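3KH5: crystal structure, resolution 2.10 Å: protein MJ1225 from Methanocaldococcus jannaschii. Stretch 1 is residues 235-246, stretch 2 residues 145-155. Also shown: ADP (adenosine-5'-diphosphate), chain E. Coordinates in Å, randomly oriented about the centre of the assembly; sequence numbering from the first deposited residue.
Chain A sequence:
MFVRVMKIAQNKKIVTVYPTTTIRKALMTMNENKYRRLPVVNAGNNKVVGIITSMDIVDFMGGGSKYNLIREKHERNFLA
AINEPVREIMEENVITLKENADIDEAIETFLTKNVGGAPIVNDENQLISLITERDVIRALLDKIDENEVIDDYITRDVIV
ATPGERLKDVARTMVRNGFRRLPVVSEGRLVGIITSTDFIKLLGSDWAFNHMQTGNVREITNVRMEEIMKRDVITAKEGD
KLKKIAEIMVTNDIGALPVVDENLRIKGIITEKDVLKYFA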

# COMPACT_ATOMS: atom_id res chain seq x y z
N THR A 235 -6.68 -3.45 16.52
CA THR A 235 -6.24 -4.85 16.52
C THR A 235 -7.42 -5.81 16.40
O THR A 235 -8.56 -5.41 16.63
CB THR A 235 -5.46 -5.18 17.82
OG1 THR A 235 -6.33 -5.04 18.95
CG2 THR A 235 -4.27 -4.26 17.99
N ALA A 236 -7.13 -7.05 16.04
CA ALA A 236 -8.12 -8.12 16.13
C ALA A 236 -7.65 -9.12 17.19
O ALA A 236 -6.53 -9.00 17.70
CB ALA A 236 -8.31 -8.80 14.78
N LYS A 237 -8.50 -10.07 17.55
CA LYS A 237 -8.09 -11.16 18.44
C LYS A 237 -8.77 -12.44 18.00
O LYS A 237 -9.84 -12.40 17.40
CB LYS A 237 -8.36 -10.83 19.92
CG LYS A 237 -9.81 -10.50 20.28
CD LYS A 237 -10.09 -10.53 21.79
CE LYS A 237 -9.78 -9.20 22.48
NZ LYS A 237 -8.38 -9.15 23.05
N GLU A 238 -8.14 -13.58 18.30
CA GLU A 238 -8.72 -14.88 17.99
C GLU A 238 -10.13 -14.96 18.56
O GLU A 238 -10.37 -14.51 19.69
CB GLU A 238 -7.84 -16.01 18.52
CG GLU A 238 -6.62 -16.29 17.64
CD GLU A 238 -5.76 -17.42 18.16
OE1 GLU A 238 -5.18 -17.29 19.26
OE2 GLU A 238 -5.64 -18.45 17.45
N GLY A 239 -11.05 -15.50 17.77
CA GLY A 239 -12.44 -15.56 18.17
C GLY A 239 -13.33 -14.50 17.55
O GLY A 239 -14.55 -14.67 17.50
N ASP A 240 -12.74 -13.40 17.06
CA ASP A 240 -13.50 -12.31 16.43
C ASP A 240 -14.19 -12.80 15.16
O ASP A 240 -13.67 -13.66 14.45
CB ASP A 240 -12.60 -11.13 16.05
CG ASP A 240 -12.07 -10.39 17.26
OD1 ASP A 240 -12.58 -10.59 18.38
OD2 ASP A 240 -11.14 -9.58 17.08
N LYS A 241 -15.35 -12.22 14.86
CA LYS A 241 -16.09 -12.58 13.66
C LYS A 241 -15.46 -11.94 12.43
O LYS A 241 -15.03 -10.79 12.47
CB LYS A 241 -17.57 -12.17 13.78
CG LYS A 241 -18.35 -12.84 14.91
CD LYS A 241 -18.12 -14.36 14.97
CE LYS A 241 -19.20 -15.10 15.77
NZ LYS A 241 -19.57 -14.31 17.07
N LEU A 242 -15.39 -12.71 11.34
CA LEU A 242 -14.79 -12.24 10.10
C LEU A 242 -15.53 -11.02 9.58
O LEU A 242 -14.90 -10.07 9.10
CB LEU A 242 -14.77 -13.34 9.03
CG LEU A 242 -14.19 -12.94 7.67
CD1 LEU A 242 -12.71 -12.56 7.78
CD2 LEU A 242 -14.39 -14.04 6.64
N LYS A 243 -16.86 -11.06 9.68
CA LYS A 243 -17.69 -9.95 9.21
C LYS A 243 -17.44 -8.66 9.99
O LYS A 243 -17.42 -7.59 9.39
CB LYS A 243 -19.18 -10.31 9.20
CG LYS A 243 -20.08 -9.21 8.63
CD LYS A 243 -21.48 -9.71 8.28
CE LYS A 243 -22.46 -8.53 8.24
NZ LYS A 243 -23.85 -8.98 7.93
N LYS A 244 -17.26 -8.76 11.30
CA LYS A 244 -16.94 -7.58 12.11
C LYS A 244 -15.62 -6.97 11.66
O LYS A 244 -15.54 -5.76 11.42
CB LYS A 244 -16.91 -7.93 13.61
CG LYS A 244 -16.14 -6.92 14.48
CD LYS A 244 -16.07 -7.38 15.93
CE LYS A 244 -14.94 -6.67 16.68
NZ LYS A 244 -15.23 -5.23 16.92
N ILE A 245 -14.59 -7.81 11.54
CA ILE A 245 -13.27 -7.37 11.09
C ILE A 245 -13.31 -6.75 9.69
O ILE A 245 -12.82 -5.63 9.50
CB ILE A 245 -12.21 -8.50 11.22
CG1 ILE A 245 -12.00 -8.88 12.69
CG2 ILE A 245 -10.88 -8.10 10.57
CD1 ILE A 245 -11.78 -7.71 13.66
N ALA A 246 -13.92 -7.46 8.73
CA ALA A 246 -14.10 -6.94 7.37
C ALA A 246 -14.79 -5.58 7.35
O ALA A 246 -14.39 -4.69 6.59
CB ALA A 246 -14.88 -7.94 6.52
PB ADP E . -0.21 -5.51 3.17
O1B ADP E . -1.43 -4.66 3.15
O2B ADP E . 0.68 -5.29 4.54
O3B ADP E . 0.81 -5.24 1.95
PA ADP E . -1.20 -7.91 1.92
O1A ADP E . -2.68 -7.90 1.78
O2A ADP E . -0.40 -7.46 0.60
O3A ADP E . -0.64 -7.05 3.18
O5' ADP E . -0.69 -9.33 2.41
C5' ADP E . -0.71 -10.52 1.60
C4' ADP E . -0.52 -11.71 2.58
O4' ADP E . 0.67 -11.44 3.39
C3' ADP E . -1.70 -11.86 3.56
O3' ADP E . -1.91 -13.25 3.84
C2' ADP E . -1.24 -11.13 4.82
O2' ADP E . -1.82 -11.68 6.01
C1' ADP E . 0.28 -11.35 4.80
N9 ADP E . 1.00 -10.23 5.50
C8 ADP E . 0.74 -8.92 5.40
N7 ADP E . 1.58 -8.23 6.18
C5 ADP E . 2.37 -9.10 6.79
C6 ADP E . 3.42 -8.98 7.70
N6 ADP E . 3.81 -7.78 8.14
N1 ADP E . 4.03 -10.10 8.13
C2 ADP E . 3.65 -11.29 7.69
N3 ADP E . 2.66 -11.44 6.82
C4 ADP E . 2.01 -10.37 6.36
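Stretch 2 145-155: DENEVIDDYIT

Residues 145-155 form a loop that turns, extends through Glu148 and Val149, and then coils across the residues that lead into the helix beginning at Leu242, and the two chains run antiparallel: Lys243 faces Glu146, Lys241 faces Val149 (CA to CA 4.4 Å) and Glu238 faces Asp151. Stretch 2 opens with a type I turn, Asp145 to Glu148, closed weakly by Glu148 N to Asp145 O (3.3 Å) and braced by the side chain of its first residue, Asn147 N giving to Asp145 OD2 (2.7 Å); Ile150 to Asp152 then have helical backbone angles.

Backbone hydrogen bonds flank the single beta bridge of Lys241 with Val149: Leu242 N gives to Glu148 O (2.9 Å) and Ile150 N to Asp240 O (3.0 Å). Lys241 CA also approaches Glu148 O (3.3 Å) in a CA-H...O contact. Farther along, Gly239 N in the type II turn of stretch 1 donates to Asp151 OD1 (3.1 Å). A water joins the turn to the helix start, donating to Asp145 O (2.7 Å) and Glu148 O (2.8 Å) and accepting from Lys243 N (2.9 Å).

The apolar centre is Ile150: its CD1 meets Ala236 CB (3.9 Å), its CG2 meets Ile245 CG1 (3.8 Å) and Leu242 CD1 (4.2 Å). Leu242 CD2 covers one face of the Tyr153 ring (CZ, 4.2 Å).

Among charges, extended Lys243 reaches Glu146 in a long salt bridge (NZ to OE1, 3.9 Å).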

# COMPACT_ATOMS: atom_id res chain seq x y z
N ASP A 145 -21.05 -14.93 6.27
CA ASP A 145 -21.81 -15.52 7.39
C ASP A 145 -21.36 -14.86 8.69
O ASP A 145 -20.16 -14.70 8.93
CB ASP A 145 -21.61 -17.04 7.43
CG ASP A 145 -22.07 -17.70 8.75
OD1 ASP A 145 -21.97 -18.94 8.84
OD2 ASP A 145 -22.53 -17.01 9.70
N GLU A 146 -22.33 -14.48 9.52
CA GLU A 146 -22.06 -13.72 10.74
C GLU A 146 -21.34 -14.48 11.85
O GLU A 146 -20.79 -13.87 12.77
CB GLU A 146 -23.35 -13.11 11.29
CG GLU A 146 -23.84 -11.91 10.50
CD GLU A 146 -24.44 -10.85 11.39
OE1 GLU A 146 -23.73 -9.88 11.72
OE2 GLU A 146 -25.63 -10.98 11.76
N ASN A 147 -21.36 -15.81 11.77
CA ASN A 147 -20.74 -16.65 12.79
C ASN A 147 -19.33 -17.10 12.42
O ASN A 147 -18.60 -17.63 13.26
CB ASN A 147 -21.65 -17.85 13.08
CG ASN A 147 -23.04 -17.42 13.52
OD1 ASN A 147 -23.19 -16.66 14.48
ND2 ASN A 147 -24.06 -17.92 12.83
N GLU A 148 -18.97 -16.87 11.16
CA GLU A 148 -17.64 -17.14 10.65
C GLU A 148 -16.58 -16.43 11.50
O GLU A 148 -16.72 -15.24 11.81
CB GLU A 148 -17.56 -16.66 9.20
CG GLU A 148 -17.10 -17.72 8.22
CD GLU A 148 -15.67 -18.18 8.48
OE1 GLU A 148 -15.30 -19.25 7.95
OE2 GLU A 148 -14.91 -17.48 9.19
N VAL A 149 -15.52 -17.15 11.87
CA VAL A 149 -14.47 -16.61 12.73
C VAL A 149 -13.20 -16.31 11.92
O VAL A 149 -13.02 -16.86 10.83
CB VAL A 149 -14.22 -17.57 13.94
CG1 VAL A 149 -13.15 -18.62 13.63
CG2 VAL A 149 -13.89 -16.78 15.18
N ILE A 150 -12.32 -15.44 12.44
CA ILE A 150 -11.14 -15.00 11.67
C ILE A 150 -9.98 -15.99 11.69
O ILE A 150 -9.08 -15.92 10.84
CB ILE A 150 -10.62 -13.60 12.13
CG1 ILE A 150 -10.21 -13.61 13.62
CG2 ILE A 150 -11.65 -12.52 11.84
CD1 ILE A 150 -9.20 -12.53 14.00
N ASP A 151 -10.02 -16.92 12.65
CA ASP A 151 -8.89 -17.81 12.96
C ASP A 151 -8.16 -18.48 11.79
O ASP A 151 -6.93 -18.46 11.75
CB ASP A 151 -9.34 -18.86 13.98
CG ASP A 151 -9.87 -18.23 15.26
OD1 ASP A 151 -10.23 -17.04 15.26
OD2 ASP A 151 -9.91 -18.94 16.29
N ASP A 152 -8.91 -19.06 10.85
CA ASP A 152 -8.35 -19.76 9.68
C ASP A 152 -7.71 -18.81 8.67
O ASP A 152 -7.00 -19.24 7.77
CB ASP A 152 -9.44 -20.55 8.94
CG ASP A 152 -9.82 -21.84 9.64
OD1 ASP A 152 -9.20 -22.19 10.67
OD2 ASP A 152 -10.75 -22.52 9.15
N TYR A 153 -7.99 -17.51 8.82
CA TYR A 153 -7.57 -16.51 7.84
C TYR A 153 -6.34 -15.73 8.29
O TYR A 153 -5.74 -14.99 7.51
CB TYR A 153 -8.72 -15.55 7.53
CG TYR A 153 -9.97 -16.25 7.07
CD1 TYR A 153 -10.22 -16.44 5.71
CD2 TYR A 153 -10.89 -16.76 7.99
CE1 TYR A 153 -11.36 -17.10 5.28
CE2 TYR A 153 -12.02 -17.42 7.57
CZ TYR A 153 -12.25 -17.59 6.22
OH TYR A 153 -13.38 -18.25 5.81
N ILE A 154 -5.96 -15.90 9.56
CA ILE A 154 -4.84 -15.18 10.14
C ILE A 154 -3.50 -15.68 9.62
O ILE A 154 -3.26 -16.89 9.53
CB ILE A 154 -4.86 -15.29 11.69
CG1 ILE A 154 -6.18 -14.74 12.24
CG2 ILE A 154 -3.67 -14.54 12.31
CD1 ILE A 154 -6.45 -15.15 13.68
N THR A 155 -2.63 -14.73 9.26
CA THR A 155 -1.24 -15.05 8.95
C THR A 155 -0.47 -15.11 10.26
O THR A 155 -0.36 -14.12 10.99
CB THR A 155 -0.62 -14.05 7.95
OG1 THR A 155 -1.31 -14.17 6.69
CG2 THR A 155 0.86 -14.35 7.73
O HOH W 1 -18.46 -13.36 10.59